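PDB 4FTD: uncharacterized protein from Bacteroides eggerthii, which is of unknown function but carries a six-bladed beta-propeller and an immunoglobulin-like part, and may act in carbohydrate metabolism. Local coordinates for residues E117-Y122 with P396-K401; G188-N193 with G242-D247; F215-W220 with I261-N266; C430-R435 with F440-F445. All coordinates share one frame; numbering follows the deposited sequence.

How the contacts relate
Contacts 2, 3 and 4 are buried, whereas contact 1 lies at the surface. Contacts 1 and 4 share a sheet: strand 120-125 pairs with strand 439-446, and Val121 packs on Val441. Their centres are about 9 Å apart. Contact 4 is pairing within that sheet, built on backbone hydrogen bonds. Contact 1 joins it to the neighbouring blade, which holds strand 398-401, through side chains alone. Contacts 2 and 3 are neighbours elsewhere in the propeller, with centres about 8 Å apart, and meet through Asp247 and Asn266. Contact 3 packs strand 215-220 of one blade on strand 259-264 of the next and is wholly apolar. Contact 2 ties strand 190-198 to the loop between those blades; it is polar and uses water.

Contact 1. Residues E117-Y122 with P396-K401; sequences EKPTVY and PIYQFK
Tyr398 is the first residue of 396-401 to touch 117-122, and it meets both Pro119 and Val121. It follows Ile397 in a classic beta bulge, where both residues face Val372. Its hydroxyl does most of the touching. Tyr398 OH lies 4.0 Å from Pro119 CB and 4.0 Å from Val121 CG2. The ring itself comes to Pro119 obliquely, with Tyr398 CE1 4.2 Å from Pro119 CB. Beyond these, the ring packs edge-to-face with Phe445 of strand 439-446.

Phe400 comes next along the same side of its strand. Its CE2 is 3.6 Å from Val121 CG1, again at an oblique approach to the ring. Val121 serves both aromatic residues with different methyls. Its chi1 of -179° puts CG1 opposite the backbone N and beside Phe400, while CG2 goes to Tyr398. A glycerol, probably from the crystallisation liquor, lies close to Phe400.

In the propeller, strand 120-125 is the outermost strand of the blade that ends the chain, as in the usual closure of the ring. Strand 398-401 is an outer strand of the blade before it. No hydrogen bond links the two segments, so the contact is van der Waals packing with no strict directional demand.

Contact 2. Residues G188-N193 with G242-D247; sequences GTYDYN and GNRHGD
Asn193 and Gly246 bring the two backbones nearest, with their CA atoms 6.8 Å apart. Segment 188-193 turns a corner at Asp191 and enters a weakly bonded strand. Segment 242-247 is irregular loop. Gly246 has a positive phi of 111°, where a side chain would be jammed against the preceding carbonyl. The carbonyl of Gly246 is the acceptor here. Asn193 holds CG anti to its backbone N, chi1 -166°, which points the amide at Gly246. Asn193 ND2 donates to Gly246 O at 2.8 Å in a nearly straight bond of 168°, in the plane of the amide. The carbonyl is approached from a tilt.

This loop links the outer strand 228-233 of one propeller blade to the inner strand 250-253 of the next. Asn193 belongs to the inner strand 190-198 of the first blade.

A water extends the grip. It accepts from Asn193 ND2 at 3.1 Å and donates to Asp247 O and to Asp247 OD1. An alanine here lacks the amide and is likely to leave Gly246 O and this water without that donor, untying strand from loop. Asp247 is also held side-on by Arg244, NE to OD2 at 3.0 Å and NH2 to OD1 at 2.9 Å. A second water accepts from Arg244 NH1 and makes a weak bond to Tyr190 OH.

Contact 3. Residues F215-W220 with I261-N266; sequences FKIYYW and IFFGDN
Phe215 drives the edge of its ring into a face of Phe263. The pair is T-shaped, with centroids 4.6 Å apart and planes at 68°. Phe215 CZ stands over the centre of the Phe263 ring and comes within 3.4 Å of Phe263 CG. The opposite face of Phe263 is met by Ile261 CG2, set toward the rim. With CG anti to its carbonyl carbon (chi1 -65°), the Phe263 ring lies between this methyl and the aromatic edge.

Ile217 comes to the rim of the same ring. Ile217 CD1 lies 4.0 Å from Phe263 CZ, near the ring plane. The same methyl reaches Ile261 tip to tip, CD1 to CD1 at 4.1 Å.

The strands belong to adjacent propeller blades, 215-220 in one and 259-264 in the next. They run at 146° to each other, and their axes come no closer than 11.9 Å. The contact is therefore made by side chains, with no hydrogen bond across. A leucine in place of Phe263 would probably leave the edge of Phe215 without an aromatic face and open a gap beside Ile217 CD1. On its own side Phe263 packs on Val274 and Ala249, and it also touches Ser205 of the facing blade.

Contact 4. Residues C430-R435 with F440-F445; sequences CLFASR and FVICEF
Strands 430-435 and 440-445 form an antiparallel beta hairpin, at 161° with axes 4.6 Å apart. Leu431 with Cys443 and Ala433 with Val441 are the hydrogen-bonded pairs. Leu431 N reaches Cys443 O at 2.8 Å, and Cys443 N returns to Leu431 O at 2.8 Å. The second pair is looser on one side, with Ala433 N 3.3 Å from Val441 O.

Cys430, Phe432, Ser434, Phe440, Ile442 and Glu444 share one face. Here Phe432 CE2 lies 3.6 Å from Phe440 CD1. The two rings meet obliquely, with planes at 37°. Phe440 holds CG between its backbone N and carbonyl carbon, chi1 71°, and this crowded position sets CD1 against Phe432 CE2. Ile442 CG1 comes to the edge of the Phe432 ring, 4.0 Å from its CD2. Cys430 SG sits 3.7 Å from Glu444 OE2, while Glu444 OE1 forms a salt bridge with Lys428. On the other face, Leu431 CD1 touches Phe445 CE1 at 3.9 Å, the two side chains crossing at about a right angle.

The hairpin is the middle of a four-stranded propeller blade, with strand 412-420 beside 426-435 and strand 120-125 beside 439-446. Tyr143 and Ala141 of strand 138-143 pack against the Phe432 face. Leu370 of strand 369-374 packs against Leu431, Ala433 and Val441, so the hairpin lies between two neighbouring blades.

Contact 1. Residues E117-Y122 with P396-K401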
# COMPACT_ATOMS: atom_id res chain seq x y z
N GLU A 117 -4.60 -1.44 -11.73
CA GLU A 117 -4.67 -2.22 -12.99
C GLU A 117 -3.34 -2.20 -13.76
O GLU A 117 -3.24 -2.88 -14.79
CB GLU A 117 -5.73 -1.64 -13.93
CG GLU A 117 -7.11 -1.43 -13.35
CD GLU A 117 -7.98 -2.65 -13.48
OE1 GLU A 117 -7.58 -3.71 -12.94
OE2 GLU A 117 -9.05 -2.53 -14.11
N LYS A 118 -2.36 -1.42 -13.30
CA LYS A 118 -1.05 -1.27 -13.96
C LYS A 118 0.14 -1.57 -13.02
O LYS A 118 1.05 -0.75 -12.89
CB LYS A 118 -0.96 0.14 -14.54
CG LYS A 118 -2.03 0.46 -15.58
CD LYS A 118 -2.06 1.95 -15.90
CE LYS A 118 -1.10 2.33 -17.01
NZ LYS A 118 -1.79 2.21 -18.34
N PRO A 119 0.14 -2.75 -12.38
CA PRO A 119 1.26 -3.12 -11.53
C PRO A 119 2.53 -3.37 -12.32
O PRO A 119 2.48 -3.86 -13.43
CB PRO A 119 0.80 -4.44 -10.90
CG PRO A 119 -0.12 -5.03 -11.89
CD PRO A 119 -0.81 -3.89 -12.55
N THR A 120 3.67 -2.97 -11.77
CA THR A 120 4.98 -3.41 -12.24
C THR A 120 5.50 -4.20 -11.06
O THR A 120 5.66 -3.65 -9.95
CB THR A 120 5.91 -2.26 -12.60
OG1 THR A 120 5.34 -1.57 -13.69
CG2 THR A 120 7.29 -2.78 -13.04
N VAL A 121 5.70 -5.49 -11.27
CA VAL A 121 6.08 -6.42 -10.20
C VAL A 121 7.52 -6.89 -10.32
O VAL A 121 7.95 -7.29 -11.38
CB VAL A 121 5.15 -7.65 -10.19
CG1 VAL A 121 5.52 -8.60 -9.07
CG2 VAL A 121 3.69 -7.20 -10.03
N TYR A 122 8.25 -6.83 -9.20
CA TYR A 122 9.58 -7.43 -9.07
C TYR A 122 9.40 -8.51 -8.01
O TYR A 122 9.31 -8.24 -6.80
CB TYR A 122 10.61 -6.38 -8.67
CG TYR A 122 10.64 -5.24 -9.65
CD1 TYR A 122 11.21 -5.38 -10.92
CD2 TYR A 122 10.05 -4.03 -9.33
CE1 TYR A 122 11.22 -4.32 -11.83
CE2 TYR A 122 10.04 -2.97 -10.22
CZ TYR A 122 10.62 -3.11 -11.46
OH TYR A 122 10.59 -2.00 -12.26
N PRO A 396 -10.11 -7.18 -1.23
CA PRO A 396 -9.01 -6.25 -1.46
C PRO A 396 -9.11 -5.64 -2.87
O PRO A 396 -9.67 -6.27 -3.76
CB PRO A 396 -7.76 -7.12 -1.34
CG PRO A 396 -8.21 -8.52 -1.44
CD PRO A 396 -9.64 -8.55 -0.98
N ILE A 397 -8.63 -4.41 -3.04
CA ILE A 397 -8.56 -3.76 -4.34
C ILE A 397 -7.32 -4.28 -5.13
O ILE A 397 -7.24 -4.10 -6.31
CB ILE A 397 -8.56 -2.23 -4.19
CG1 ILE A 397 -8.77 -1.53 -5.53
CG2 ILE A 397 -7.27 -1.74 -3.55
CD1 ILE A 397 -8.96 -0.03 -5.39
N TYR A 398 -6.37 -4.93 -4.46
CA TYR A 398 -5.20 -5.53 -5.13
C TYR A 398 -4.68 -6.68 -4.28
O TYR A 398 -4.69 -6.58 -3.06
CB TYR A 398 -4.07 -4.50 -5.35
CG TYR A 398 -2.85 -5.11 -6.00
CD1 TYR A 398 -2.84 -5.39 -7.37
CD2 TYR A 398 -1.72 -5.48 -5.24
CE1 TYR A 398 -1.73 -5.98 -7.97
CE2 TYR A 398 -0.62 -6.08 -5.84
CZ TYR A 398 -0.62 -6.32 -7.20
OH TYR A 398 0.45 -6.93 -7.77
N GLN A 399 -4.24 -7.76 -4.93
CA GLN A 399 -3.69 -8.93 -4.25
C GLN A 399 -2.52 -9.47 -5.04
O GLN A 399 -2.60 -9.55 -6.27
CB GLN A 399 -4.73 -10.03 -4.14
CG GLN A 399 -4.29 -11.24 -3.33
CD GLN A 399 -5.33 -12.32 -3.31
OE1 GLN A 399 -5.65 -12.90 -4.34
NE2 GLN A 399 -5.85 -12.60 -2.15
N PHE A 400 -1.44 -9.82 -4.35
CA PHE A 400 -0.33 -10.52 -4.96
C PHE A 400 -0.03 -11.71 -4.07
O PHE A 400 0.40 -11.54 -2.95
CB PHE A 400 0.92 -9.66 -5.17
CG PHE A 400 1.96 -10.37 -5.99
CD1 PHE A 400 2.85 -11.25 -5.39
CD2 PHE A 400 2.00 -10.21 -7.37
CE1 PHE A 400 3.78 -11.95 -6.14
CE2 PHE A 400 2.93 -10.92 -8.14
CZ PHE A 400 3.81 -11.80 -7.52
N LYS A 401 -0.30 -12.89 -4.57
CA LYS A 401 -0.10 -14.13 -3.86
C LYS A 401 1.37 -14.52 -3.87
O LYS A 401 1.96 -14.63 -4.95
CB LYS A 401 -0.95 -15.20 -4.52
CG LYS A 401 -2.42 -15.11 -4.14
CD LYS A 401 -3.17 -16.24 -4.82
CE LYS A 401 -4.02 -17.02 -3.84
NZ LYS A 401 -3.24 -17.80 -2.81

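Contact 2. Residues G188-N193 with G242-D247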
# COMPACT_ATOMS: atom_id res chain seq x y z
N GLY A 188 21.19 -13.86 23.21
CA GLY A 188 19.81 -14.22 23.03
C GLY A 188 19.76 -15.62 22.48
O GLY A 188 20.75 -16.17 22.07
N THR A 189 18.59 -16.25 22.55
CA THR A 189 18.35 -17.56 21.93
C THR A 189 18.62 -17.53 20.42
O THR A 189 19.21 -18.47 19.87
CB THR A 189 16.91 -18.02 22.25
OG1 THR A 189 16.77 -18.00 23.67
CG2 THR A 189 16.61 -19.43 21.68
N TYR A 190 18.22 -16.45 19.74
CA TYR A 190 18.72 -16.16 18.39
C TYR A 190 19.42 -14.84 18.47
O TYR A 190 18.98 -13.90 19.16
CB TYR A 190 17.65 -16.05 17.29
CG TYR A 190 16.64 -17.20 17.13
CD1 TYR A 190 16.90 -18.47 17.58
CD2 TYR A 190 15.44 -16.99 16.40
CE1 TYR A 190 15.97 -19.50 17.41
CE2 TYR A 190 14.51 -18.02 16.22
CZ TYR A 190 14.79 -19.29 16.73
OH TYR A 190 13.87 -20.34 16.60
N ASP A 191 20.53 -14.74 17.79
CA ASP A 191 21.29 -13.47 17.80
C ASP A 191 20.49 -12.31 17.17
O ASP A 191 20.70 -11.18 17.48
CB ASP A 191 22.55 -13.64 16.98
CG ASP A 191 23.58 -14.58 17.64
OD1 ASP A 191 23.58 -14.77 18.86
OD2 ASP A 191 24.41 -15.09 16.87
N TYR A 192 19.70 -12.64 16.16
CA TYR A 192 18.80 -11.71 15.49
C TYR A 192 17.64 -12.53 14.89
O TYR A 192 17.76 -13.72 14.62
CB TYR A 192 19.48 -10.83 14.47
CG TYR A 192 20.67 -11.49 13.83
CD1 TYR A 192 20.48 -12.43 12.82
CD2 TYR A 192 21.96 -11.21 14.25
CE1 TYR A 192 21.56 -13.11 12.28
CE2 TYR A 192 23.07 -11.88 13.68
CZ TYR A 192 22.83 -12.82 12.71
OH TYR A 192 23.82 -13.50 12.13
N ASN A 193 16.54 -11.83 14.69
CA ASN A 193 15.30 -12.42 14.23
C ASN A 193 14.46 -11.42 13.50
O ASN A 193 14.26 -11.57 12.31
CB ASN A 193 14.55 -13.03 15.40
CG ASN A 193 13.41 -13.96 14.95
OD1 ASN A 193 13.62 -14.78 14.06
ND2 ASN A 193 12.22 -13.86 15.58
N GLY A 242 6.13 -11.49 29.89
CA GLY A 242 6.12 -12.93 29.67
C GLY A 242 7.51 -13.52 29.47
O GLY A 242 8.56 -12.88 29.72
N ASN A 243 7.52 -14.74 28.97
CA ASN A 243 8.73 -15.54 28.88
C ASN A 243 9.63 -15.25 27.73
O ASN A 243 10.85 -15.08 27.91
CB ASN A 243 8.39 -17.04 28.88
CG ASN A 243 7.93 -17.49 30.24
OD1 ASN A 243 8.55 -17.14 31.24
ND2 ASN A 243 6.83 -18.24 30.29
N ARG A 244 9.04 -15.23 26.54
CA ARG A 244 9.82 -15.16 25.31
C ARG A 244 9.41 -13.97 24.44
O ARG A 244 8.22 -13.85 24.12
CB ARG A 244 9.68 -16.49 24.59
CG ARG A 244 10.13 -16.47 23.13
CD ARG A 244 10.23 -17.90 22.60
NE ARG A 244 10.18 -17.92 21.14
CZ ARG A 244 10.73 -18.88 20.38
NH1 ARG A 244 11.34 -19.93 20.91
NH2 ARG A 244 10.61 -18.81 19.08
N HIS A 245 10.38 -13.13 24.03
CA HIS A 245 10.14 -11.94 23.17
C HIS A 245 11.06 -11.90 21.99
O HIS A 245 12.16 -12.42 22.05
CB HIS A 245 10.37 -10.69 23.98
CG HIS A 245 9.46 -10.60 25.15
ND1 HIS A 245 9.77 -11.17 26.38
CD2 HIS A 245 8.23 -10.04 25.28
CE1 HIS A 245 8.76 -10.93 27.21
NE2 HIS A 245 7.82 -10.26 26.56
N GLY A 246 10.58 -11.30 20.91
CA GLY A 246 11.38 -11.18 19.69
C GLY A 246 10.90 -12.01 18.54
O GLY A 246 11.51 -11.98 17.48
N ASP A 247 9.83 -12.79 18.72
CA ASP A 247 9.29 -13.51 17.58
C ASP A 247 8.71 -12.58 16.51
O ASP A 247 8.71 -12.93 15.37
CB ASP A 247 8.15 -14.44 18.02
CG ASP A 247 8.68 -15.71 18.67
OD1 ASP A 247 9.38 -16.47 17.95
OD2 ASP A 247 8.39 -15.95 19.85
O HOH W 1 12.69 -21.94 19.33
O HOH W 2 9.89 -15.83 15.23

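Contact 3. Residues F215-W220 with I261-N266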
# COMPACT_ATOMS: atom_id res chain seq x y z
N PHE A 215 17.77 -9.60 25.47
CA PHE A 215 16.89 -9.05 24.48
C PHE A 215 17.50 -7.76 23.96
O PHE A 215 17.33 -6.73 24.56
CB PHE A 215 15.48 -8.90 25.05
CG PHE A 215 14.42 -8.54 24.03
CD1 PHE A 215 14.37 -9.15 22.77
CD2 PHE A 215 13.33 -7.73 24.41
CE1 PHE A 215 13.38 -8.84 21.85
CE2 PHE A 215 12.32 -7.44 23.49
CZ PHE A 215 12.33 -8.01 22.23
N LYS A 216 18.23 -7.87 22.86
CA LYS A 216 19.10 -6.82 22.38
C LYS A 216 18.56 -6.22 21.12
O LYS A 216 17.88 -6.92 20.35
CB LYS A 216 20.51 -7.39 22.19
CG LYS A 216 21.10 -7.95 23.48
CD LYS A 216 22.47 -8.56 23.30
CE LYS A 216 23.50 -7.48 23.14
NZ LYS A 216 24.80 -8.10 22.84
N ILE A 217 18.80 -4.93 20.96
CA ILE A 217 18.45 -4.15 19.78
C ILE A 217 19.73 -3.48 19.30
O ILE A 217 20.48 -2.87 20.10
CB ILE A 217 17.38 -3.09 20.03
CG1 ILE A 217 16.14 -3.73 20.73
CG2 ILE A 217 16.98 -2.37 18.76
CD1 ILE A 217 15.08 -2.74 21.15
N TYR A 218 19.97 -3.66 18.02
CA TYR A 218 21.12 -3.15 17.34
C TYR A 218 20.73 -2.15 16.25
O TYR A 218 19.66 -2.26 15.64
CB TYR A 218 21.83 -4.31 16.67
CG TYR A 218 22.30 -5.40 17.63
CD1 TYR A 218 21.46 -6.45 17.97
CD2 TYR A 218 23.59 -5.37 18.19
CE1 TYR A 218 21.89 -7.49 18.80
CE2 TYR A 218 24.03 -6.38 19.03
CZ TYR A 218 23.18 -7.44 19.34
OH TYR A 218 23.61 -8.46 20.12
N TYR A 219 21.68 -1.24 15.96
CA TYR A 219 21.49 -0.13 15.05
C TYR A 219 22.70 0.06 14.14
O TYR A 219 23.86 0.03 14.61
CB TYR A 219 21.30 1.14 15.89
CG TYR A 219 21.21 2.48 15.13
CD1 TYR A 219 20.00 2.96 14.66
CD2 TYR A 219 22.32 3.30 15.00
CE1 TYR A 219 19.91 4.18 14.02
CE2 TYR A 219 22.23 4.51 14.35
CZ TYR A 219 21.02 4.94 13.86
OH TYR A 219 20.90 6.15 13.21
N TRP A 220 22.43 0.28 12.85
CA TRP A 220 23.44 0.63 11.86
C TRP A 220 23.04 1.97 11.27
O TRP A 220 21.94 2.09 10.68
CB TRP A 220 23.48 -0.40 10.72
CG TRP A 220 24.15 -1.66 11.09
CD1 TRP A 220 25.43 -2.04 10.75
CD2 TRP A 220 23.59 -2.74 11.83
NE1 TRP A 220 25.71 -3.27 11.28
CE2 TRP A 220 24.59 -3.73 11.93
CE3 TRP A 220 22.35 -2.95 12.45
CZ2 TRP A 220 24.38 -4.93 12.61
CZ3 TRP A 220 22.15 -4.15 13.11
CH2 TRP A 220 23.15 -5.11 13.19
N ILE A 261 8.77 0.62 19.75
CA ILE A 261 8.85 -0.68 19.16
C ILE A 261 7.93 -1.59 20.03
O ILE A 261 8.05 -1.67 21.27
CB ILE A 261 10.26 -1.22 19.12
CG1 ILE A 261 11.22 -0.17 18.54
CG2 ILE A 261 10.27 -2.55 18.29
CD1 ILE A 261 12.70 -0.36 18.86
N PHE A 262 7.03 -2.31 19.38
CA PHE A 262 6.14 -3.23 20.07
C PHE A 262 6.64 -4.66 19.84
O PHE A 262 6.79 -5.08 18.68
CB PHE A 262 4.73 -3.12 19.53
CG PHE A 262 4.04 -1.80 19.84
CD1 PHE A 262 4.12 -0.73 18.95
CD2 PHE A 262 3.25 -1.67 20.96
CE1 PHE A 262 3.45 0.44 19.21
CE2 PHE A 262 2.63 -0.47 21.25
CZ PHE A 262 2.73 0.58 20.36
N PHE A 263 6.78 -5.42 20.93
CA PHE A 263 7.26 -6.79 20.87
C PHE A 263 6.28 -7.69 21.59
O PHE A 263 6.19 -7.65 22.83
CB PHE A 263 8.60 -6.93 21.53
CG PHE A 263 9.74 -6.20 20.87
CD1 PHE A 263 10.32 -6.65 19.71
CD2 PHE A 263 10.28 -5.09 21.49
CE1 PHE A 263 11.46 -6.03 19.20
CE2 PHE A 263 11.39 -4.47 21.03
CZ PHE A 263 12.00 -4.94 19.89
N GLY A 264 5.54 -8.50 20.86
CA GLY A 264 4.58 -9.43 21.53
C GLY A 264 5.27 -10.68 22.05
O GLY A 264 6.13 -11.22 21.40
N ASP A 265 4.86 -11.18 23.21
CA ASP A 265 5.45 -12.41 23.73
C ASP A 265 4.95 -13.60 22.91
O ASP A 265 3.89 -13.51 22.23
CB ASP A 265 5.29 -12.60 25.25
CG ASP A 265 3.87 -12.89 25.71
OD1 ASP A 265 2.93 -12.42 25.10
OD2 ASP A 265 3.70 -13.55 26.77
N ASN A 266 5.71 -14.69 22.97
CA ASN A 266 5.39 -15.87 22.19
C ASN A 266 4.00 -16.40 22.59
O ASN A 266 3.21 -16.75 21.71
CB ASN A 266 6.45 -16.95 22.36
CG ASN A 266 6.14 -18.17 21.54
OD1 ASN A 266 5.47 -19.06 22.00
ND2 ASN A 266 6.59 -18.18 20.32

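Contact 4. Residues C430-R435 with F440-F445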
# COMPACT_ATOMS: atom_id res chain seq x y z
N CYS A 430 4.85 2.27 -4.30
CA CYS A 430 5.63 1.03 -4.29
C CYS A 430 5.33 0.27 -3.01
O CYS A 430 5.49 0.82 -1.94
CB CYS A 430 7.10 1.35 -4.41
SG CYS A 430 7.52 2.51 -5.72
N LEU A 431 4.80 -0.94 -3.14
CA LEU A 431 4.35 -1.77 -2.03
C LEU A 431 5.24 -3.01 -1.95
O LEU A 431 5.65 -3.55 -2.97
CB LEU A 431 2.88 -2.16 -2.20
CG LEU A 431 1.90 -1.00 -2.44
CD1 LEU A 431 0.50 -1.59 -2.58
CD2 LEU A 431 1.92 0.05 -1.32
N PHE A 432 5.52 -3.43 -0.73
CA PHE A 432 6.36 -4.59 -0.43
C PHE A 432 5.66 -5.44 0.59
O PHE A 432 5.08 -4.91 1.56
CB PHE A 432 7.67 -4.10 0.12
CG PHE A 432 8.57 -5.18 0.73
CD1 PHE A 432 8.50 -5.48 2.09
CD2 PHE A 432 9.60 -5.77 -0.05
CE1 PHE A 432 9.37 -6.40 2.66
CE2 PHE A 432 10.49 -6.66 0.52
CZ PHE A 432 10.36 -6.98 1.88
N ALA A 433 5.77 -6.74 0.41
CA ALA A 433 5.39 -7.75 1.40
C ALA A 433 6.44 -8.87 1.36
O ALA A 433 7.03 -9.18 0.30
CB ALA A 433 4.00 -8.33 1.15
N SER A 434 6.68 -9.46 2.52
CA SER A 434 7.56 -10.61 2.69
C SER A 434 6.89 -11.57 3.65
O SER A 434 6.35 -11.14 4.66
CB SER A 434 8.89 -10.21 3.34
OG SER A 434 9.78 -11.33 3.33
N ARG A 435 7.02 -12.86 3.39
CA ARG A 435 6.45 -13.87 4.24
C ARG A 435 7.38 -15.07 4.34
O ARG A 435 7.91 -15.58 3.33
CB ARG A 435 5.08 -14.23 3.75
CG ARG A 435 4.32 -15.18 4.66
CD ARG A 435 4.43 -16.61 4.18
NE ARG A 435 3.64 -17.52 4.98
CZ ARG A 435 3.60 -18.84 4.79
NH1 ARG A 435 4.33 -19.40 3.84
NH2 ARG A 435 2.82 -19.59 5.56
N PHE A 440 9.43 -12.66 -1.08
CA PHE A 440 9.00 -11.27 -1.05
C PHE A 440 8.69 -10.73 -2.43
O PHE A 440 9.12 -11.31 -3.41
CB PHE A 440 10.02 -10.40 -0.31
CG PHE A 440 11.35 -10.16 -1.02
CD1 PHE A 440 11.47 -9.15 -1.96
CD2 PHE A 440 12.49 -10.90 -0.68
CE1 PHE A 440 12.70 -8.91 -2.60
CE2 PHE A 440 13.71 -10.66 -1.29
CZ PHE A 440 13.81 -9.65 -2.24
N VAL A 441 7.97 -9.62 -2.48
CA VAL A 441 7.57 -8.97 -3.74
C VAL A 441 7.60 -7.44 -3.55
O VAL A 441 7.38 -6.91 -2.43
CB VAL A 441 6.16 -9.46 -4.20
CG1 VAL A 441 5.06 -8.99 -3.27
CG2 VAL A 441 5.82 -9.04 -5.62
N ILE A 442 7.96 -6.73 -4.63
CA ILE A 442 7.79 -5.31 -4.73
C ILE A 442 6.80 -5.06 -5.89
O ILE A 442 7.05 -5.52 -7.00
CB ILE A 442 9.09 -4.60 -5.03
CG1 ILE A 442 10.12 -4.85 -3.91
CG2 ILE A 442 8.82 -3.09 -5.25
CD1 ILE A 442 11.56 -4.54 -4.32
N CYS A 443 5.69 -4.36 -5.61
CA CYS A 443 4.67 -4.04 -6.61
C CYS A 443 4.55 -2.53 -6.71
O CYS A 443 4.27 -1.88 -5.69
CB CYS A 443 3.33 -4.60 -6.19
SG CYS A 443 3.38 -6.36 -5.91
N GLU A 444 4.79 -1.99 -7.90
CA GLU A 444 4.78 -0.54 -8.14
C GLU A 444 3.59 -0.18 -9.02
O GLU A 444 3.28 -0.89 -9.99
CB GLU A 444 6.08 -0.10 -8.82
CG GLU A 444 7.34 -0.54 -8.09
CD GLU A 444 8.61 0.17 -8.57
OE1 GLU A 444 8.64 0.64 -9.72
OE2 GLU A 444 9.57 0.28 -7.78
N PHE A 445 2.98 0.96 -8.72
CA PHE A 445 1.80 1.44 -9.42
C PHE A 445 1.89 2.93 -9.72
O PHE A 445 2.33 3.70 -8.88
CB PHE A 445 0.55 1.25 -8.56
CG PHE A 445 0.35 -0.16 -8.08
CD1 PHE A 445 0.90 -0.58 -6.87
CD2 PHE A 445 -0.39 -1.06 -8.81
CE1 PHE A 445 0.72 -1.87 -6.42
CE2 PHE A 445 -0.59 -2.34 -8.35
CZ PHE A 445 -0.03 -2.75 -7.15